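PDB 5HL6: putative GAF sensor protein from Burkholderia vietnamiensis, which probably acts as a free methionine-(R)-sulfoxide reductase built on a single GAF domain, reducing free L-methionine-(R)-S-oxide. Local coordinates for residues S33-E38 / I42-N47; L129-G134 / H168-A173. One frame throughout, in Å; residues are numbered along the deposited sequence.

Contact 1 is almost wholly buried and joins the end of helix 20-35, with the turn after it, to the start of helix 41-55; the second subunit covers part of it. Contact 2 is smaller and only partly buried, joining the hairpin turn after strand 123-130 to helix 152-176. In each, a side-chain amide reaches a backbone group near a turn and a water takes part, but Asn44 of contact 1 donates to a carbonyl whereas Gln171 of contact 2 accepts from an N-H. Their centres lie 14 Å apart, and helix 152-176 connects them: its Lys172 reaches the turn of contact 1, and Ala169 packs against Asn44.

Contact 1. Residues S33-E38 / I42-N47; sequences SLVESE and IANAAN
Asn44 points its amide from helix 41-55 into the turn that follows helix 20-35. Its CG stands anti to its own carbonyl carbon (chi1 -72°), which carries ND2 to within 2.9 Å of Glu38 O. The N-H runs fairly straight at the oxygen (162°), which lies close to the Asn44 amide plane, while the nitrogen itself sits above the plane of the Glu38 carbonyl. Glu38 O probably also receives Lys172 NZ. On the other branch, OD1 lies against Val35 CA and, at 3.4 Å, Glu38 CB, with Val35 CG1 alongside the Asn44 CB-CG bond. A water donates to Asn44 OD1 at 2.6 Å and accepts from Asn47 ND2 at 2.9 Å, so both polar branches of Asn44 are satisfied and the two asparagines, one helical turn apart, are tied together. Leu34 crosses Asn47 at about a right angle, its CD2 resting 3.7 Å from Asn47 CB. Glu38 bends at chi2 (54°) and passes its CG by Ala43 CB at 4.2 Å; its carboxylate bonds to Asp40 N and forms a salt bridge with Arg85 of the second subunit. The segments run roughly antiparallel, joining two consecutive GAF-domain helices across their short connection beside the subunit interface.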
loop_
_atom_site.group_PDB
_atom_site.type_symbol
_atom_site.label_atom_id
_atom_site.label_comp_id
_atom_site.label_asym_id
_atom_site.label_seq_id
_atom_site.Cartn_x
_atom_site.Cartn_y
_atom_site.Cartn_z
ATOM N N SER B 33 -6.921 -12.844 -10.846
ATOM C CA SER B 33 -7.990 -13.216 -9.926
ATOM C C SER B 33 -8.176 -12.159 -8.842
ATOM O O SER B 33 -9.307 -11.875 -8.429
ATOM C CB SER B 33 -7.685 -14.583 -9.313
ATOM O OG SER B 33 -8.544 -14.863 -8.222
ATOM N N LEU B 34 -7.081 -11.548 -8.387
ATOM C CA LEU B 34 -7.171 -10.583 -7.295
ATOM C C LEU B 34 -7.939 -9.329 -7.707
ATOM O O LEU B 34 -8.738 -8.812 -6.920
ATOM C CB LEU B 34 -5.766 -10.222 -6.795
ATOM C CG LEU B 34 -5.612 -9.269 -5.606
ATOM C CD1 LEU B 34 -6.287 -9.819 -4.348
ATOM C CD2 LEU B 34 -4.136 -8.998 -5.344
ATOM N N VAL B 35 -7.734 -8.830 -8.933
ATOM C CA VAL B 35 -8.289 -7.529 -9.313
ATOM C C VAL B 35 -9.516 -7.614 -10.223
ATOM O O VAL B 35 -10.227 -6.606 -10.357
ATOM C CB VAL B 35 -7.221 -6.628 -9.974
ATOM C CG1 VAL B 35 -6.044 -6.418 -9.014
ATOM C CG2 VAL B 35 -6.751 -7.218 -11.299
ATOM N N GLU B 36 -9.807 -8.782 -10.812
ATOM C CA GLU B 36 -10.805 -8.892 -11.879
ATOM C C GLU B 36 -12.157 -8.284 -11.505
ATOM O O GLU B 36 -12.779 -7.575 -12.307
ATOM C CB GLU B 36 -10.996 -10.365 -12.252
ATOM C CG GLU B 36 -10.420 -10.767 -13.591
ATOM C CD GLU B 36 -10.568 -12.257 -13.852
ATOM O OE1 GLU B 36 -10.971 -12.989 -12.920
ATOM O OE2 GLU B 36 -10.280 -12.695 -14.987
ATOM N N SER B 37 -12.662 -8.599 -10.320
ATOM C CA SER B 37 -14.033 -8.249 -9.987
ATOM C C SER B 37 -14.150 -7.060 -9.034
ATOM O O SER B 37 -15.269 -6.641 -8.740
ATOM C CB SER B 37 -14.752 -9.465 -9.395
ATOM O OG SER B 37 -14.097 -9.898 -8.217
ATOM N N GLU B 38 -13.038 -6.501 -8.548
ATOM C CA GLU B 38 -13.118 -5.333 -7.680
ATOM C C GLU B 38 -13.116 -4.071 -8.533
ATOM O O GLU B 38 -12.186 -3.873 -9.329
ATOM C CB GLU B 38 -11.956 -5.305 -6.693
ATOM C CG GLU B 38 -11.830 -3.991 -5.929
ATOM C CD GLU B 38 -13.111 -3.590 -5.230
ATOM O OE1 GLU B 38 -13.750 -4.451 -4.579
ATOM O OE2 GLU B 38 -13.500 -2.412 -5.346
ATOM N N ILE B 42 -7.856 2.143 -6.655
ATOM C CA ILE B 42 -6.856 2.282 -5.599
ATOM C C ILE B 42 -6.746 0.988 -4.801
ATOM O O ILE B 42 -5.643 0.547 -4.465
ATOM C CB ILE B 42 -7.198 3.495 -4.718
ATOM C CG1 ILE B 42 -6.997 4.782 -5.519
ATOM C CG2 ILE B 42 -6.344 3.514 -3.434
ATOM C CD1 ILE B 42 -5.560 4.976 -5.970
ATOM N N ALA B 43 -7.881 0.329 -4.534
ATOM C CA ALA B 43 -7.852 -0.970 -3.866
ATOM C C ALA B 43 -7.055 -1.981 -4.682
ATOM O O ALA B 43 -6.234 -2.732 -4.138
ATOM C CB ALA B 43 -9.285 -1.489 -3.645
ATOM N N ASN B 44 -7.299 -2.033 -5.992
ATOM C CA ASN B 44 -6.559 -2.975 -6.827
ATOM C C ASN B 44 -5.071 -2.642 -6.858
ATOM O O ASN B 44 -4.231 -3.545 -6.800
ATOM C CB ASN B 44 -7.149 -3.011 -8.241
ATOM C CG ASN B 44 -8.488 -3.709 -8.273
ATOM O OD1 ASN B 44 -8.708 -4.670 -7.529
ATOM N ND2 ASN B 44 -9.394 -3.227 -9.107
ATOM N N ALA B 45 -4.726 -1.353 -6.932
ATOM C CA ALA B 45 -3.318 -0.962 -6.890
ATOM C C ALA B 45 -2.668 -1.365 -5.568
ATOM O O ALA B 45 -1.558 -1.903 -5.554
ATOM C CB ALA B 45 -3.181 0.544 -7.119
ATOM N N ALA B 46 -3.354 -1.131 -4.441
ATOM C CA ALA B 46 -2.798 -1.522 -3.149
ATOM C C ALA B 46 -2.631 -3.039 -3.054
ATOM O O ALA B 46 -1.582 -3.536 -2.615
ATOM C CB ALA B 46 -3.672 -0.980 -2.022
ATOM N N ASN B 47 -3.648 -3.792 -3.482
ATOM C CA ASN B 47 -3.580 -5.248 -3.395
ATOM C C ASN B 47 -2.541 -5.818 -4.350
ATOM O O ASN B 47 -1.833 -6.773 -4.007
ATOM C CB ASN B 47 -4.967 -5.861 -3.670
ATOM C CG ASN B 47 -5.833 -5.862 -2.427
ATOM O OD1 ASN B 47 -5.309 -5.887 -1.316
ATOM N ND2 ASN B 47 -7.156 -5.839 -2.601
HETATM O O HOH W 1 -8.256 -5.821 -5.271
#

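Contact 2. Residues L129-G134 / H168-A173; sequences LVAADG and HAWQKA
Ala131 and Gln171 bring their CA atoms to 6.8 Å where a type I turn, Ala131 to Gly134, passes the side of helix 152-176 and is closed by Gly134 N bonding to Ala131 O at 3.1 Å. Gln171 reaches across to this turn. Its CG extends anti to the backbone N (chi1 -164°) and the chain then bends at chi2, presenting OE1 to Ala132 N at 2.9 Å; the N-H approaches at 154° and is tilted from the plane of the side-chain carbonyl. The methyl of Ala132 lies alongside the same amide, CB 3.4 Å from Gln171 OE1. The amide's other branch is used as well: NE2 gives a hydrogen to a water at 3.0 Å, which also accepts from Asp133 N, and bonds to Asp175 on the next turn of the helix. With both ends engaged, the rotation of the amide is fixed. Beside it, Ala131 CB meets the six-membered ring of Trp170 obliquely, 3.3 Å from CZ3, and Ile137 of strand 136-144 touches both residues. In this GAF fold, the contact joins the beta-hairpin between strands 123-130 and 136-144 to the C-terminal helix, which packs against the antiparallel sheet.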
loop_
_atom_site.group_PDB
_atom_site.type_symbol
_atom_site.label_atom_id
_atom_site.label_comp_id
_atom_site.label_asym_id
_atom_site.label_seq_id
_atom_site.Cartn_x
_atom_site.Cartn_y
_atom_site.Cartn_z
ATOM N N LEU B 129 3.426 2.548 -17.544
ATOM C CA LEU B 129 2.028 2.142 -17.652
ATOM C C LEU B 129 1.335 3.112 -18.588
ATOM O O LEU B 129 1.292 4.316 -18.313
ATOM C CB LEU B 129 1.344 2.142 -16.280
ATOM C CG LEU B 129 2.042 1.301 -15.214
ATOM C CD1 LEU B 129 1.486 1.626 -13.801
ATOM C CD2 LEU B 129 1.917 -0.188 -15.539
ATOM N N VAL B 130 0.816 2.599 -19.702
ATOM C CA VAL B 130 0.233 3.437 -20.739
ATOM C C VAL B 130 -1.134 2.880 -21.104
ATOM O O VAL B 130 -1.291 1.665 -21.265
ATOM C CB VAL B 130 1.145 3.508 -21.980
ATOM C CG1 VAL B 130 0.515 4.380 -23.035
ATOM C CG2 VAL B 130 2.541 4.037 -21.587
ATOM N N ALA B 131 -2.117 3.770 -21.233
ATOM C CA ALA B 131 -3.494 3.385 -21.509
ATOM C C ALA B 131 -3.678 3.021 -22.983
ATOM O O ALA B 131 -2.802 3.240 -23.823
ATOM C CB ALA B 131 -4.441 4.522 -21.131
ATOM N N ALA B 132 -4.861 2.487 -23.302
ATOM C CA ALA B 132 -5.159 2.123 -24.686
ATOM C C ALA B 132 -5.114 3.330 -25.616
ATOM O O ALA B 132 -4.722 3.199 -26.786
ATOM C CB ALA B 132 -6.539 1.440 -24.783
ATOM N N ASP B 133 -5.510 4.511 -25.132
ATOM C CA ASP B 133 -5.502 5.703 -25.975
ATOM C C ASP B 133 -4.156 6.429 -25.986
ATOM O O ASP B 133 -4.065 7.524 -26.553
ATOM C CB ASP B 133 -6.612 6.673 -25.550
ATOM C CG ASP B 133 -6.400 7.249 -24.164
ATOM O OD1 ASP B 133 -5.357 6.989 -23.525
ATOM O OD2 ASP B 133 -7.299 7.984 -23.713
ATOM N N GLY B 134 -3.128 5.862 -25.362
ATOM C CA GLY B 134 -1.811 6.467 -25.356
ATOM C C GLY B 134 -1.518 7.364 -24.168
ATOM O O GLY B 134 -0.411 7.916 -24.086
ATOM N N HIS B 168 -6.985 -5.407 -16.418
ATOM C CA HIS B 168 -8.073 -5.906 -15.576
ATOM C C HIS B 168 -8.379 -5.008 -14.384
ATOM O O HIS B 168 -9.301 -5.313 -13.614
ATOM C CB HIS B 168 -7.759 -7.330 -15.104
ATOM C CG HIS B 168 -7.710 -8.334 -16.217
ATOM N ND1 HIS B 168 -8.813 -9.059 -16.617
ATOM C CD2 HIS B 168 -6.693 -8.722 -17.025
ATOM C CE1 HIS B 168 -8.474 -9.857 -17.614
ATOM N NE2 HIS B 168 -7.195 -9.671 -17.884
ATOM N N ALA B 169 -7.643 -3.913 -14.206
ATOM C CA ALA B 169 -8.011 -2.929 -13.196
ATOM C C ALA B 169 -8.146 -1.541 -13.803
ATOM O O ALA B 169 -9.218 -0.938 -13.702
ATOM C CB ALA B 169 -7.000 -2.914 -12.035
ATOM N N TRP B 170 -7.098 -1.013 -14.442
ATOM C CA TRP B 170 -7.134 0.388 -14.850
ATOM C C TRP B 170 -8.050 0.594 -16.050
ATOM O O TRP B 170 -8.984 1.409 -15.997
ATOM C CB TRP B 170 -5.726 0.903 -15.160
ATOM C CG TRP B 170 -5.707 2.394 -15.310
ATOM C CD1 TRP B 170 -5.410 3.313 -14.340
ATOM C CD2 TRP B 170 -6.018 3.147 -16.490
ATOM N NE1 TRP B 170 -5.507 4.586 -14.846
ATOM C CE2 TRP B 170 -5.877 4.513 -16.164
ATOM C CE3 TRP B 170 -6.380 2.798 -17.797
ATOM C CZ2 TRP B 170 -6.093 5.534 -17.095
ATOM C CZ3 TRP B 170 -6.614 3.815 -18.717
ATOM C CH2 TRP B 170 -6.459 5.169 -18.362
ATOM N N GLN B 171 -7.775 -0.110 -17.157
ATOM C CA GLN B 171 -8.569 0.070 -18.373
ATOM C C GLN B 171 -10.013 -0.357 -18.157
ATOM O O GLN B 171 -10.936 0.235 -18.728
ATOM C CB GLN B 171 -7.965 -0.723 -19.525
ATOM C CG GLN B 171 -8.481 -0.286 -20.903
ATOM C CD GLN B 171 -7.890 1.046 -21.333
ATOM O OE1 GLN B 171 -6.666 1.205 -21.384
ATOM N NE2 GLN B 171 -8.754 2.008 -21.663
ATOM N N LYS B 172 -10.218 -1.409 -17.360
ATOM C CA LYS B 172 -11.568 -1.820 -16.977
ATOM C C LYS B 172 -12.344 -0.657 -16.360
ATOM O O LYS B 172 -13.491 -0.387 -16.738
ATOM C CB LYS B 172 -11.488 -2.996 -15.999
ATOM C CG LYS B 172 -12.794 -3.301 -15.257
ATOM C CD LYS B 172 -12.616 -4.393 -14.199
ATOM C CE LYS B 172 -12.141 -3.830 -12.846
ATOM N NZ LYS B 172 -11.678 -4.913 -11.913
ATOM N N ALA B 173 -11.727 0.055 -15.411
ATOM C CA ALA B 173 -12.436 1.166 -14.780
ATOM C C ALA B 173 -12.625 2.320 -15.758
ATOM O O ALA B 173 -13.708 2.916 -15.826
ATOM C CB ALA B 173 -11.691 1.640 -13.528
HETATM O O HOH W 2 -7.660 4.574 -22.803
#